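Local coordinates for protein aldehyde dehydrogenase (Listeria monocytogenes, PDB 3K9D) that probably oxidises aldehydes with NAD or NADP as electron acceptor, at residues Gln274-Leu287 and Ala314-Ala327. Residues are numbered along the deposited sequence; the frame is centred on the assembly and turned at random.
Sequences QGAHFLSDAEAVQL and AGLTVPADARVLIA
Pro319 points its CD at the face of the His277 imidazole, 3.6 Å from the ring centroid and close to the ring normal, a CH-pi contact in which the two side chains cross at about a right angle. The ring gets there because its CG stands anti to the backbone N (chi1 -171°); Leu325 CD2 meets the ring at its edge, in plane, while Ala322 CB touches His277 CB. Behind this pair the backbones zip together as parallel strands. His277 N donates to Val324 O at 3.0 Å, nearly head-on to the carbonyl, and its own O takes Ile326 N; Leu279 N then reaches Ile326 O at 2.8 Å. Before the strand, Gly275, which closes helix 261-273 in a Schellman motif, accepts from Arg323 N, the donor sitting above the carbonyl plane. On the other face of the sheet Phe278 and Ile326 run side by side, CB of Ile326 over the ring toward its rim, and Ile326 CD1 reaches Ala276 CB at 3.7 Å. Farther along, Leu316 pushes CD1 against Leu279 CD2 (3.9 Å) and CD2 against Glu283 CB. Glu283 pairs with Ser280 in a capping box: OE1 accepts from Ser280 N through its anti lone pair, and Ser280 OG accepts from Glu283 N. A water donates to Glu283 OE2 and accepts from Thr317 N, bridging the segments. Within this chain strand 276-278 is an edge strand of the seven-stranded parallel sheet, next to 324-328, an alpha/beta layout like that of the catalytic domain of aldehyde dehydrogenases.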
ATOM      1  N   GLN A 274       0.898 -41.156 -14.679  1.00 15.05           N
ATOM      2  CA  GLN A 274      -0.255 -40.280 -14.501  1.00 11.90           C
ATOM      3  C   GLN A 274      -0.548 -39.370 -15.705  1.00 20.99           C
ATOM      4  O   GLN A 274      -1.419 -38.496 -15.635  1.00 19.11           O
ATOM      5  CB  GLN A 274      -0.062 -39.440 -13.238  1.00 13.45           C
ATOM      6  CG  GLN A 274      -0.205 -40.215 -11.940  1.00 16.15           C
ATOM      7  CD  GLN A 274      -0.384 -39.303 -10.726  1.00 18.02           C
ATOM      8  OE1 GLN A 274      -1.199 -38.386 -10.736  1.00 19.50           O
ATOM      9  NE2 GLN A 274       0.350 -39.582  -9.670  1.00 11.03           N
ATOM     10  N   GLY A 275       0.190 -39.563 -16.792  1.00 15.73           N
ATOM     11  CA  GLY A 275      -0.165 -38.959 -18.089  1.00 15.72           C
ATOM     12  C   GLY A 275       0.759 -37.899 -18.659  1.00 20.12           C
ATOM     13  O   GLY A 275       0.471 -37.331 -19.715  1.00 26.18           O
ATOM     14  N   ALA A 276       1.867 -37.623 -17.969  1.00 28.64           N
ATOM     15  CA  ALA A 276       2.864 -36.662 -18.459  1.00 19.28           C
ATOM     16  C   ALA A 276       3.739 -37.228 -19.580  1.00 24.42           C
ATOM     17  O   ALA A 276       4.140 -38.401 -19.557  1.00 20.27           O
ATOM     18  CB  ALA A 276       3.724 -36.165 -17.318  1.00 19.72           C
ATOM     19  N   HIS A 277       4.007 -36.371 -20.566  1.00 21.34           N
ATOM     20  CA  HIS A 277       4.859 -36.680 -21.691  1.00 14.68           C
ATOM     21  C   HIS A 277       6.135 -35.860 -21.672  1.00 20.04           C
ATOM     22  O   HIS A 277       6.108 -34.631 -21.776  1.00 18.12           O
ATOM     23  CB  HIS A 277       4.126 -36.428 -23.010  1.00 20.14           C
ATOM     24  CG  HIS A 277       4.863 -36.927 -24.211  1.00 23.76           C
ATOM     25  ND1 HIS A 277       5.193 -38.256 -24.384  1.00 21.02           N
ATOM     26  CD2 HIS A 277       5.311 -36.284 -25.316  1.00 21.82           C
ATOM     27  CE1 HIS A 277       5.818 -38.407 -25.537  1.00 25.15           C
ATOM     28  NE2 HIS A 277       5.889 -37.227 -26.129  1.00 17.68           N
ATOM     29  N   PHE A 278       7.251 -36.570 -21.551  1.00 10.12           N
ATOM     30  CA  PHE A 278       8.573 -35.983 -21.523  1.00 16.73           C
ATOM     31  C   PHE A 278       9.077 -35.822 -22.949  1.00 17.61           C
ATOM     32  O   PHE A 278       9.064 -36.768 -23.751  1.00 17.61           O
ATOM     33  CB  PHE A 278       9.521 -36.854 -20.696  1.00 13.51           C
ATOM     34  CG  PHE A 278       9.299 -36.742 -19.215  1.00 19.15           C
ATOM     35  CD1 PHE A 278      10.053 -35.852 -18.458  1.00 18.90           C
ATOM     36  CD2 PHE A 278       8.331 -37.510 -18.577  1.00 21.83           C
ATOM     37  CE1 PHE A 278       9.851 -35.737 -17.088  1.00 17.76           C
ATOM     38  CE2 PHE A 278       8.118 -37.401 -17.212  1.00 20.77           C
ATOM     39  CZ  PHE A 278       8.883 -36.512 -16.466  1.00 15.22           C
ATOM     40  N   LEU A 279       9.480 -34.600 -23.261  1.00 19.26           N
ATOM     41  CA  LEU A 279       9.960 -34.249 -24.573  1.00 15.32           C
ATOM     42  C   LEU A 279      11.389 -34.716 -24.697  1.00 24.97           C
ATOM     43  O   LEU A 279      12.106 -34.781 -23.697  1.00 20.80           O
ATOM     44  CB  LEU A 279       9.878 -32.731 -24.767  1.00 13.52           C
ATOM     45  CG  LEU A 279       8.455 -32.178 -24.796  1.00 17.94           C
ATOM     46  CD1 LEU A 279       8.495 -30.697 -25.073  1.00 21.82           C
ATOM     47  CD2 LEU A 279       7.645 -32.891 -25.873  1.00 15.33           C
ATOM     48  N   SER A 280      11.799 -35.033 -25.926  1.00 20.03           N
ATOM     49  CA  SER A 280      13.182 -35.369 -26.217  1.00 21.72           C
ATOM     50  C   SER A 280      13.945 -34.056 -26.304  1.00 18.36           C
ATOM     51  O   SER A 280      13.329 -32.999 -26.365  1.00 20.54           O
ATOM     52  CB  SER A 280      13.276 -36.132 -27.538  1.00 22.09           C
ATOM     53  OG  SER A 280      13.302 -35.235 -28.628  1.00 16.68           O
ATOM     54  N   ASP A 281      15.275 -34.121 -26.308  1.00 20.11           N
ATOM     55  CA  ASP A 281      16.106 -32.921 -26.475  1.00 25.41           C
ATOM     56  C   ASP A 281      15.677 -32.091 -27.690  1.00 22.06           C
ATOM     57  O   ASP A 281      15.428 -30.890 -27.563  1.00 19.33           O
ATOM     58  CB  ASP A 281      17.595 -33.293 -26.562  1.00 33.16           C
ATOM     59  CG  ASP A 281      18.482 -32.097 -26.886  1.00 41.70           C
ATOM     60  OD1 ASP A 281      18.610 -31.186 -26.037  1.00 43.72           O
ATOM     61  OD2 ASP A 281      19.043 -32.068 -28.000  1.00 51.52           O
ATOM     62  N   ALA A 282      15.547 -32.742 -28.847  1.00 19.98           N
ATOM     63  CA  ALA A 282      15.172 -32.061 -30.090  1.00 17.56           C
ATOM     64  C   ALA A 282      13.759 -31.457 -30.037  1.00 14.62           C
ATOM     65  O   ALA A 282      13.547 -30.332 -30.492  1.00 19.76           O
ATOM     66  CB  ALA A 282      15.325 -33.000 -31.289  1.00 25.28           C
ATOM     67  N   GLU A 283      12.807 -32.192 -29.462  1.00 20.98           N
ATOM     68  CA  GLU A 283      11.439 -31.693 -29.295  1.00 17.93           C
ATOM     69  C   GLU A 283      11.385 -30.516 -28.323  1.00 23.49           C
ATOM     70  O   GLU A 283      10.631 -29.576 -28.543  1.00 18.30           O
ATOM     71  CB  GLU A 283      10.521 -32.791 -28.766  1.00 18.79           C
ATOM     72  CG  GLU A 283      10.340 -33.957 -29.719  1.00 24.54           C
ATOM     73  CD  GLU A 283       9.503 -35.054 -29.126  1.00 28.71           C
ATOM     74  OE1 GLU A 283       9.725 -35.416 -27.953  1.00 18.11           O
ATOM     75  OE2 GLU A 283       8.617 -35.550 -29.841  1.00 27.32           O
ATOM     76  N   ALA A 284      12.168 -30.597 -27.241  1.00 25.40           N
ATOM     77  CA  ALA A 284      12.276 -29.522 -26.258  1.00 21.82           C
ATOM     78  C   ALA A 284      12.868 -28.264 -26.888  1.00 15.97           C
ATOM     79  O   ALA A 284      12.412 -27.167 -26.607  1.00 25.21           O
ATOM     80  CB  ALA A 284      13.113 -29.963 -25.075  1.00 14.42           C
ATOM     81  N   VAL A 285      13.878 -28.437 -27.735  1.00 19.08           N
ATOM     82  CA  VAL A 285      14.473 -27.324 -28.486  1.00 23.70           C
ATOM     83  C   VAL A 285      13.482 -26.722 -29.489  1.00 23.39           C
ATOM     84  O   VAL A 285      13.389 -25.494 -29.619  1.00 22.86           O
ATOM     85  CB  VAL A 285      15.777 -27.754 -29.205  1.00 25.75           C
ATOM     86  CG1 VAL A 285      16.217 -26.709 -30.224  1.00 25.16           C
ATOM     87  CG2 VAL A 285      16.884 -27.981 -28.197  1.00 23.96           C
ATOM     88  N   GLN A 286      12.734 -27.586 -30.181  1.00 19.03           N
ATOM     89  CA  GLN A 286      11.733 -27.149 -31.151  1.00 21.23           C
ATOM     90  C   GLN A 286      10.639 -26.315 -30.508  1.00 18.61           C
ATOM     91  O   GLN A 286      10.303 -25.257 -31.012  1.00 19.52           O
ATOM     92  CB  GLN A 286      11.112 -28.340 -31.879  1.00 18.44           C
ATOM     93  CG  GLN A 286      10.358 -27.958 -33.148  1.00 31.29           C
ATOM     94  CD  GLN A 286      10.117 -29.140 -34.074  1.00 46.63           C
ATOM     95  OE1 GLN A 286       9.376 -29.034 -35.056  1.00 45.62           O
ATOM     96  NE2 GLN A 286      10.748 -30.272 -33.768  1.00 35.91           N
ATOM     97  N   LEU A 287      10.099 -26.801 -29.387  1.00 21.49           N
ATOM     98  CA  LEU A 287       9.060 -26.087 -28.646  1.00 18.64           C
ATOM     99  C   LEU A 287       9.613 -24.795 -28.031  1.00 24.75           C
ATOM    100  O   LEU A 287       8.920 -23.782 -27.994  1.00 22.15           O
ATOM    101  CB  LEU A 287       8.429 -27.004 -27.578  1.00 12.02           C
ATOM    102  CG  LEU A 287       7.300 -26.450 -26.705  1.00 23.57           C
ATOM    103  CD1 LEU A 287       6.098 -26.044 -27.532  1.00 21.53           C
ATOM    104  CD2 LEU A 287       6.900 -27.404 -25.602  1.00 15.02           C
ATOM    105  N   ALA A 314       3.625 -26.182 -32.692  1.00 17.37           N
ATOM    106  CA  ALA A 314       5.080 -26.310 -32.643  1.00 17.99           C
ATOM    107  C   ALA A 314       5.591 -27.407 -33.567  1.00 17.05           C
ATOM    108  O   ALA A 314       6.805 -27.636 -33.655  1.00 21.67           O
ATOM    109  CB  ALA A 314       5.541 -26.566 -31.213  1.00 11.92           C
ATOM    110  N   GLY A 315       4.664 -28.088 -34.242  1.00 17.19           N
ATOM    111  CA  GLY A 315       5.003 -29.159 -35.172  1.00 21.92           C
ATOM    112  C   GLY A 315       5.496 -30.410 -34.475  1.00 26.66           C
ATOM    113  O   GLY A 315       6.281 -31.172 -35.039  1.00 24.34           O
ATOM    114  N   LEU A 316       5.045 -30.614 -33.237  1.00 25.44           N
ATOM    115  CA  LEU A 316       5.364 -31.817 -32.476  1.00 22.60           C
ATOM    116  C   LEU A 316       4.264 -32.851 -32.670  1.00 28.44           C
ATOM    117  O   LEU A 316       3.105 -32.500 -32.938  1.00 24.56           O
ATOM    118  CB  LEU A 316       5.498 -31.500 -30.979  1.00 18.79           C
ATOM    119  CG  LEU A 316       6.529 -30.507 -30.415  1.00 19.05           C
ATOM    120  CD1 LEU A 316       6.543 -30.633 -28.903  1.00 19.17           C
ATOM    121  CD2 LEU A 316       7.943 -30.706 -30.964  1.00 24.68           C
ATOM    122  N   THR A 317       4.645 -34.120 -32.540  1.00 20.63           N
ATOM    123  CA  THR A 317       3.716 -35.246 -32.544  1.00 23.37           C
ATOM    124  C   THR A 317       3.798 -35.885 -31.167  1.00 14.56           C
ATOM    125  O   THR A 317       4.839 -36.411 -30.779  1.00 19.54           O
ATOM    126  CB  THR A 317       4.068 -36.306 -33.638  1.00 22.46           C
ATOM    127  OG1 THR A 317       3.976 -35.707 -34.937  1.00 21.56           O
ATOM    128  CG2 THR A 317       3.114 -37.480 -33.568  1.00 22.53           C
ATOM    129  N   VAL A 318       2.676 -35.849 -30.460  1.00 17.56           N
ATOM    130  CA  VAL A 318       2.600 -36.125 -29.027  1.00 18.53           C
ATOM    131  C   VAL A 318       1.367 -37.009 -28.826  1.00 16.72           C
ATOM    132  O   VAL A 318       0.349 -36.739 -29.455  1.00 22.26           O
ATOM    133  CB  VAL A 318       2.440 -34.755 -28.271  1.00 27.23           C
ATOM    134  CG1 VAL A 318       1.821 -34.916 -26.908  1.00 28.84           C
ATOM    135  CG2 VAL A 318       3.776 -34.010 -28.184  1.00 16.45           C
ATOM    136  N   PRO A 319       1.444 -38.069 -27.967  1.00 17.51           N
ATOM    137  CA  PRO A 319       0.276 -38.947 -27.734  1.00 21.26           C
ATOM    138  C   PRO A 319      -1.001 -38.195 -27.320  1.00 20.15           C
ATOM    139  O   PRO A 319      -0.925 -37.223 -26.564  1.00 20.80           O
ATOM    140  CB  PRO A 319       0.748 -39.870 -26.604  1.00 24.52           C
ATOM    141  CG  PRO A 319       2.227 -39.926 -26.763  1.00 20.86           C
ATOM    142  CD  PRO A 319       2.612 -38.520 -27.184  1.00 26.24           C
ATOM    143  N   ALA A 320      -2.154 -38.632 -27.834  1.00 15.56           N
ATOM    144  CA  ALA A 320      -3.461 -38.008 -27.527  1.00 18.83           C
ATOM    145  C   ALA A 320      -3.840 -37.876 -26.035  1.00 17.19           C
ATOM    146  O   ALA A 320      -4.624 -36.999 -25.658  1.00 19.91           O
ATOM    147  CB  ALA A 320      -4.585 -38.725 -28.296  1.00 20.91           C
ATOM    148  N   ASP A 321      -3.304 -38.763 -25.206  1.00 19.59           N
ATOM    149  CA  ASP A 321      -3.599 -38.781 -23.773  1.00 29.38           C
ATOM    150  C   ASP A 321      -2.574 -38.011 -22.932  1.00 22.28           C
ATOM    151  O   ASP A 321      -2.605 -38.081 -21.703  1.00 23.08           O
ATOM    152  CB  ASP A 321      -3.694 -40.223 -23.270  1.00 23.64           C
ATOM    153  CG  ASP A 321      -2.375 -40.967 -23.359  1.00 34.09           C
ATOM    154  OD1 ASP A 321      -1.500 -40.569 -24.150  1.00 41.27           O
ATOM    155  OD2 ASP A 321      -2.210 -41.957 -22.628  1.00 32.76           O
ATOM    156  N   ALA A 322      -1.656 -37.309 -23.592  1.00 16.82           N
ATOM    157  CA  ALA A 322      -0.657 -36.515 -22.866  1.00 17.97           C
ATOM    158  C   ALA A 322      -1.321 -35.318 -22.178  1.00 14.78           C
ATOM    159  O   ALA A 322      -2.034 -34.544 -22.818  1.00 20.07           O
ATOM    160  CB  ALA A 322       0.459 -36.070 -23.791  1.00 16.84           C
ATOM    161  N   ARG A 323      -1.084 -35.207 -20.869  1.00 18.67           N
ATOM    162  CA  ARG A 323      -1.697 -34.201 -20.003  1.00 18.74           C
ATOM    163  C   ARG A 323      -0.862 -32.930 -19.874  1.00 15.34           C
ATOM    164  O   ARG A 323      -1.421 -31.843 -19.711  1.00 22.84           O
ATOM    165  CB  ARG A 323      -1.938 -34.773 -18.610  1.00 14.83           C
ATOM    166  CG  ARG A 323      -3.001 -35.884 -18.547  1.00 23.43           C
ATOM    167  CD  ARG A 323      -3.406 -36.179 -17.100  1.00 24.79           C
ATOM    168  NE  ARG A 323      -4.065 -35.027 -16.480  1.00 21.77           N
ATOM    169  CZ  ARG A 323      -4.301 -34.890 -15.175  1.00 27.97           C
ATOM    170  NH1 ARG A 323      -3.931 -35.825 -14.316  1.00 19.66           N
ATOM    171  NH2 ARG A 323      -4.899 -33.793 -14.720  1.00 28.64           N
ATOM    172  N   VAL A 324       0.460 -33.085 -19.937  1.00 14.18           N
ATOM    173  CA  VAL A 324       1.429 -31.972 -19.885  1.00 21.88           C
ATOM    174  C   VAL A 324       2.667 -32.362 -20.692  1.00 18.80           C
ATOM    175  O   VAL A 324       2.993 -33.553 -20.839  1.00 20.14           O
ATOM    176  CB  VAL A 324       1.931 -31.590 -18.432  1.00 23.49           C
ATOM    177  CG1 VAL A 324       0.862 -30.886 -17.573  1.00 21.15           C
ATOM    178  CG2 VAL A 324       2.529 -32.791 -17.712  1.00 18.44           C
ATOM    179  N   LEU A 325       3.369 -31.353 -21.189  1.00 17.08           N
ATOM    180  CA  LEU A 325       4.628 -31.551 -21.861  1.00 16.09           C
ATOM    181  C   LEU A 325       5.718 -31.108 -20.919  1.00 13.54           C
ATOM    182  O   LEU A 325       5.650 -30.012 -20.364  1.00 13.33           O
ATOM    183  CB  LEU A 325       4.670 -30.769 -23.181  1.00 20.36           C
ATOM    184  CG  LEU A 325       3.612 -31.192 -24.212  1.00 20.65           C
ATOM    185  CD1 LEU A 325       3.643 -30.267 -25.428  1.00 21.83           C
ATOM    186  CD2 LEU A 325       3.782 -32.662 -24.631  1.00  6.80           C
ATOM    187  N   ILE A 326       6.701 -31.986 -20.709  1.00 15.65           N
ATOM    188  CA  ILE A 326       7.811 -31.724 -19.796  1.00 19.35           C
ATOM    189  C   ILE A 326       9.174 -31.764 -20.504  1.00 18.98           C
ATOM    190  O   ILE A 326       9.537 -32.751 -21.159  1.00 13.95           O
ATOM    191  CB  ILE A 326       7.792 -32.687 -18.578  1.00 19.56           C
ATOM    192  CG1 ILE A 326       6.383 -32.797 -17.995  1.00 13.18           C
ATOM    193  CG2 ILE A 326       8.777 -32.225 -17.484  1.00 19.99           C
ATOM    194  CD1 ILE A 326       6.296 -33.530 -16.647  1.00  9.19           C
ATOM    195  N   ALA A 327       9.913 -30.667 -20.363  1.00 16.08           N
ATOM    196  CA  ALA A 327      11.236 -30.520 -20.934  1.00 19.32           C
ATOM    197  C   ALA A 327      12.245 -30.445 -19.812  1.00 22.55           C
ATOM    198  O   ALA A 327      12.124 -29.606 -18.921  1.00 20.94           O
ATOM    199  CB  ALA A 327      11.303 -29.252 -21.764  1.00 14.75           C
TER
HETATM  200  O   HOH W   1       7.607 -34.724 -32.425  1.00 15.60           O